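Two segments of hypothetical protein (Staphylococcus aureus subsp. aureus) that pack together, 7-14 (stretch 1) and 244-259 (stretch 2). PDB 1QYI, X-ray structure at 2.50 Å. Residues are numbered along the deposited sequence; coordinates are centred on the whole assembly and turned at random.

Stretch 1, residues 7-14: DVDGVFLS
Stretch 2 244-259: ETVVPFENLGLLPYFE

Contact between residues 7-14 and 244-259 of one chain, far apart in sequence and joined through side-chain carbon atoms; no hydrogen bond crosses, and 324 Å² is buried over both sides. Stretch 1 is a tight, irregular loop. The carbonyl O of Val8 accepts from Val11 N (3.1 Å), Phe12 N (2.9 Å) and Leu13 N (3.2 Å), and Gly10 N returns a bond to Leu13 O (2.9 Å). Gly10 sits at phi/psi 88/-3, where a CB would jam against the preceding carbonyl O. This fold turns Val8 (chi1 t, phi/psi -93/-68), Phe12 (chi1 m, chi2 -79°, phi/psi -100/-43) and Leu13 (chi1 m, chi2 t, phi/psi -127/162) toward stretch 2, while the CA-to-CB bond of Asp7 points away.

Stretch 2 enters in a helix that began earlier and runs to Leu252, kinked at Pro248, whose ring nitrogen has no hydrogen to bond to the preceding turn. Thr245 (chi1 m) lies nearest Val8 in register, CA to CA 7.8 Å; its CB points sideways, and its CG2 lies 4.2 Å from Val8 CG2, while its OG1 is hydrogen-bonded elsewhere in the structure. Val246 and Val247, both t, stay out of reach. Pro248, C-gamma exo, points toward the loop, its CB 4.1 Å from Leu13 CD1, with the two CA atoms 9.0 Å apart.

Phe249 has the largest covered area and touches all three contacting residues of the loop. Its CB points sideways, but with chi1 -88° and chi2 54° the end of the ring comes nearer. Val8 CG1 meets Phe249 CE1 at 3.4 Å, at the ring edge, and Leu13 CD1 lies 4.1 Å from the same CE1. The edge of Phe249 is directed at the face of Phe12: centroids 5.5 Å apart, planes at 71°, Phe249 CZ 3.9 Å from Phe12 CD2. The two CA atoms stand 9.2 Å apart, a gap that the side chains fill. Leu252 (chi1 m, chi2 t), one helical turn after Pro248, points toward the loop and brings CD1 to 3.7 Å from Leu13 CD2.

Gly253, with positive phi (90/25), follows the helix in a Schellman motif: Leu254 N bonds to Phe249 O (2.9 Å) and Gly253 N to Glu250 O (3.1 Å), with a further weak bond from Gly253 N to Phe249 O (3.0 Å). Beyond the turn, Leu254 (chi1 m, chi2 t, phi/psi -102/-29) points toward stretch 1, its CD1 4.4 Å from Phe12 CD1. A 3-10 segment, 255-257, follows; Leu254 O accepts from Tyr257 N (2.9 Å) and Leu255 O from Phe258 N (2.8 Å). Leu255, Pro256 and Tyr257 make no contact with the loop. Phe258, extended at -134/121 with chi1 m and chi2 -90°, points toward stretch 1 again: Phe12 CZ lies at the edge of its ring, 4.1 Å from Phe258 CZ. Phe12 is thus held by three side chains, Phe249, Leu254 and Phe258, drawn from the helix and the segment beyond it.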

# COMPACT_ATOMS: atom_id res chain seq x y z
N ASP A 7 12.88 7.19 -4.85
CA ASP A 7 11.69 6.74 -4.14
C ASP A 7 11.27 5.51 -4.95
O ASP A 7 11.67 5.39 -6.11
CB ASP A 7 10.59 7.80 -4.18
CG ASP A 7 9.31 7.35 -3.51
OD1 ASP A 7 9.37 6.53 -2.57
OD2 ASP A 7 8.23 7.81 -3.93
N VAL A 8 10.51 4.60 -4.36
CA VAL A 8 10.12 3.40 -5.08
C VAL A 8 8.79 3.50 -5.82
O VAL A 8 8.77 3.50 -7.05
CB VAL A 8 10.11 2.18 -4.15
CG1 VAL A 8 9.91 0.92 -4.96
CG2 VAL A 8 11.43 2.10 -3.37
N ASP A 9 7.69 3.60 -5.08
CA ASP A 9 6.41 3.72 -5.76
C ASP A 9 6.32 5.07 -6.43
O ASP A 9 6.73 6.08 -5.86
CB ASP A 9 5.23 3.54 -4.81
CG ASP A 9 5.09 2.11 -4.30
OD1 ASP A 9 5.43 1.16 -5.05
OD2 ASP A 9 4.63 1.94 -3.15
N GLY A 10 5.79 5.05 -7.65
CA GLY A 10 5.64 6.26 -8.43
C GLY A 10 6.88 6.56 -9.25
O GLY A 10 6.90 7.52 -10.01
N VAL A 11 7.92 5.73 -9.09
CA VAL A 11 9.19 5.90 -9.79
C VAL A 11 9.61 4.64 -10.55
O VAL A 11 9.74 4.65 -11.78
CB VAL A 11 10.34 6.25 -8.81
CG1 VAL A 11 11.66 6.29 -9.55
CG2 VAL A 11 10.06 7.57 -8.13
N PHE A 12 9.85 3.58 -9.79
CA PHE A 12 10.28 2.29 -10.33
C PHE A 12 9.11 1.32 -10.42
O PHE A 12 8.96 0.60 -11.41
CB PHE A 12 11.35 1.69 -9.42
CG PHE A 12 12.69 2.41 -9.47
CD1 PHE A 12 13.58 2.18 -10.53
CD2 PHE A 12 13.07 3.27 -8.44
CE1 PHE A 12 14.84 2.80 -10.56
CE2 PHE A 12 14.32 3.89 -8.47
CZ PHE A 12 15.21 3.65 -9.53
N LEU A 13 8.29 1.31 -9.38
CA LEU A 13 7.13 0.42 -9.32
C LEU A 13 5.85 1.20 -9.03
O LEU A 13 5.91 2.33 -8.56
CB LEU A 13 7.33 -0.61 -8.22
CG LEU A 13 8.68 -1.33 -8.09
CD1 LEU A 13 8.65 -2.17 -6.83
CD2 LEU A 13 8.97 -2.21 -9.32
N SER A 14 4.70 0.60 -9.30
CA SER A 14 3.45 1.29 -9.01
C SER A 14 2.77 0.56 -7.86
O SER A 14 3.26 -0.47 -7.41
CB SER A 14 2.54 1.33 -10.24
OG SER A 14 2.38 0.04 -10.81
N GLU A 244 8.96 -5.57 1.33
CA GLU A 244 8.26 -5.07 0.16
C GLU A 244 9.15 -4.23 -0.75
O GLU A 244 8.77 -3.89 -1.87
CB GLU A 244 7.02 -4.28 0.59
CG GLU A 244 5.77 -5.16 0.70
CD GLU A 244 4.79 -4.71 1.77
OE1 GLU A 244 4.46 -3.50 1.81
OE2 GLU A 244 4.34 -5.57 2.57
N THR A 245 10.34 -3.91 -0.25
CA THR A 245 11.32 -3.12 -0.99
C THR A 245 12.43 -4.04 -1.53
O THR A 245 12.68 -4.10 -2.74
CB THR A 245 11.98 -2.06 -0.08
OG1 THR A 245 10.97 -1.41 0.69
CG2 THR A 245 12.72 -1.03 -0.91
N VAL A 246 13.09 -4.76 -0.63
CA VAL A 246 14.17 -5.66 -1.01
C VAL A 246 13.74 -6.77 -1.99
O VAL A 246 14.27 -6.85 -3.10
CB VAL A 246 14.84 -6.29 0.23
CG1 VAL A 246 15.69 -7.49 -0.17
CG2 VAL A 246 15.72 -5.25 0.91
N VAL A 247 12.79 -7.61 -1.59
CA VAL A 247 12.33 -8.71 -2.43
C VAL A 247 12.02 -8.30 -3.86
O VAL A 247 12.53 -8.91 -4.80
CB VAL A 247 11.09 -9.38 -1.81
CG1 VAL A 247 10.63 -10.55 -2.68
CG2 VAL A 247 11.41 -9.87 -0.41
N PRO A 248 11.19 -7.27 -4.05
CA PRO A 248 10.86 -6.84 -5.42
C PRO A 248 12.12 -6.45 -6.21
O PRO A 248 12.36 -6.97 -7.29
CB PRO A 248 9.92 -5.66 -5.20
CG PRO A 248 9.30 -5.95 -3.86
CD PRO A 248 10.46 -6.47 -3.06
N PHE A 249 12.90 -5.53 -5.65
CA PHE A 249 14.12 -5.08 -6.32
C PHE A 249 15.09 -6.23 -6.57
O PHE A 249 15.78 -6.27 -7.59
CB PHE A 249 14.82 -3.98 -5.49
CG PHE A 249 14.33 -2.59 -5.80
CD1 PHE A 249 12.98 -2.27 -5.74
CD2 PHE A 249 15.23 -1.59 -6.15
CE1 PHE A 249 12.53 -0.98 -6.02
CE2 PHE A 249 14.79 -0.29 -6.43
CZ PHE A 249 13.43 0.00 -6.36
N GLU A 250 15.13 -7.16 -5.63
CA GLU A 250 15.98 -8.33 -5.72
C GLU A 250 15.56 -9.17 -6.93
O GLU A 250 16.36 -9.40 -7.84
CB GLU A 250 15.84 -9.12 -4.41
CG GLU A 250 16.11 -10.60 -4.50
CD GLU A 250 17.43 -10.91 -5.15
OE1 GLU A 250 18.45 -10.32 -4.73
OE2 GLU A 250 17.44 -11.74 -6.08
N ASN A 251 14.30 -9.60 -6.95
CA ASN A 251 13.74 -10.40 -8.04
C ASN A 251 13.91 -9.72 -9.40
O ASN A 251 14.12 -10.39 -10.41
CB ASN A 251 12.26 -10.68 -7.74
CG ASN A 251 11.48 -11.20 -8.96
OD1 ASN A 251 10.64 -10.49 -9.51
ND2 ASN A 251 11.75 -12.44 -9.35
N LEU A 252 13.85 -8.39 -9.42
CA LEU A 252 13.97 -7.64 -10.67
C LEU A 252 15.39 -7.40 -11.15
O LEU A 252 15.61 -7.12 -12.33
CB LEU A 252 13.26 -6.29 -10.52
CG LEU A 252 11.75 -6.38 -10.29
CD1 LEU A 252 11.24 -5.03 -9.83
CD2 LEU A 252 11.06 -6.83 -11.57
N GLY A 253 16.36 -7.50 -10.24
CA GLY A 253 17.75 -7.28 -10.61
C GLY A 253 18.19 -5.83 -10.47
O GLY A 253 19.13 -5.39 -11.13
N LEU A 254 17.52 -5.08 -9.60
CA LEU A 254 17.87 -3.68 -9.40
C LEU A 254 18.68 -3.51 -8.13
O LEU A 254 19.51 -2.61 -8.02
CB LEU A 254 16.61 -2.83 -9.33
CG LEU A 254 15.67 -2.90 -10.54
CD1 LEU A 254 14.40 -2.15 -10.25
CD2 LEU A 254 16.36 -2.35 -11.78
N LEU A 255 18.45 -4.40 -7.17
CA LEU A 255 19.14 -4.35 -5.89
C LEU A 255 20.65 -4.14 -5.99
O LEU A 255 21.23 -3.35 -5.25
CB LEU A 255 18.84 -5.62 -5.09
CG LEU A 255 19.10 -5.49 -3.59
CD1 LEU A 255 18.22 -4.39 -3.02
CD2 LEU A 255 18.81 -6.82 -2.92
N PRO A 256 21.32 -4.86 -6.91
CA PRO A 256 22.78 -4.71 -7.06
C PRO A 256 23.28 -3.27 -7.27
O PRO A 256 24.47 -3.00 -7.11
CB PRO A 256 23.09 -5.62 -8.24
CG PRO A 256 22.11 -6.75 -8.04
CD PRO A 256 20.83 -6.00 -7.70
N TYR A 257 22.37 -2.36 -7.62
CA TYR A 257 22.72 -0.95 -7.86
C TYR A 257 22.47 -0.08 -6.63
O TYR A 257 22.63 1.14 -6.69
CB TYR A 257 21.89 -0.38 -9.01
CG TYR A 257 22.09 -1.11 -10.31
CD1 TYR A 257 23.27 -0.96 -11.04
CD2 TYR A 257 21.11 -1.97 -10.80
CE1 TYR A 257 23.46 -1.64 -12.24
CE2 TYR A 257 21.29 -2.66 -11.99
CZ TYR A 257 22.46 -2.50 -12.70
OH TYR A 257 22.63 -3.20 -13.87
N PHE A 258 22.09 -0.71 -5.52
CA PHE A 258 21.82 0.01 -4.29
C PHE A 258 22.47 -0.69 -3.11
O PHE A 258 22.18 -1.85 -2.84
CB PHE A 258 20.31 0.06 -4.04
CG PHE A 258 19.54 0.72 -5.14
CD1 PHE A 258 19.30 2.09 -5.12
CD2 PHE A 258 19.05 -0.03 -6.21
CE1 PHE A 258 18.60 2.70 -6.14
CE2 PHE A 258 18.34 0.58 -7.24
CZ PHE A 258 18.12 1.95 -7.20
N GLU A 259 23.35 0.01 -2.40
CA GLU A 259 24.01 -0.56 -1.22
C GLU A 259 22.97 -0.73 -0.12
O GLU A 259 22.20 0.18 0.14
CB GLU A 259 25.11 0.36 -0.72
CG GLU A 259 26.48 -0.27 -0.71
CD GLU A 259 26.92 -0.67 -2.10
OE1 GLU A 259 26.28 -1.57 -2.68
OE2 GLU A 259 27.90 -0.07 -2.60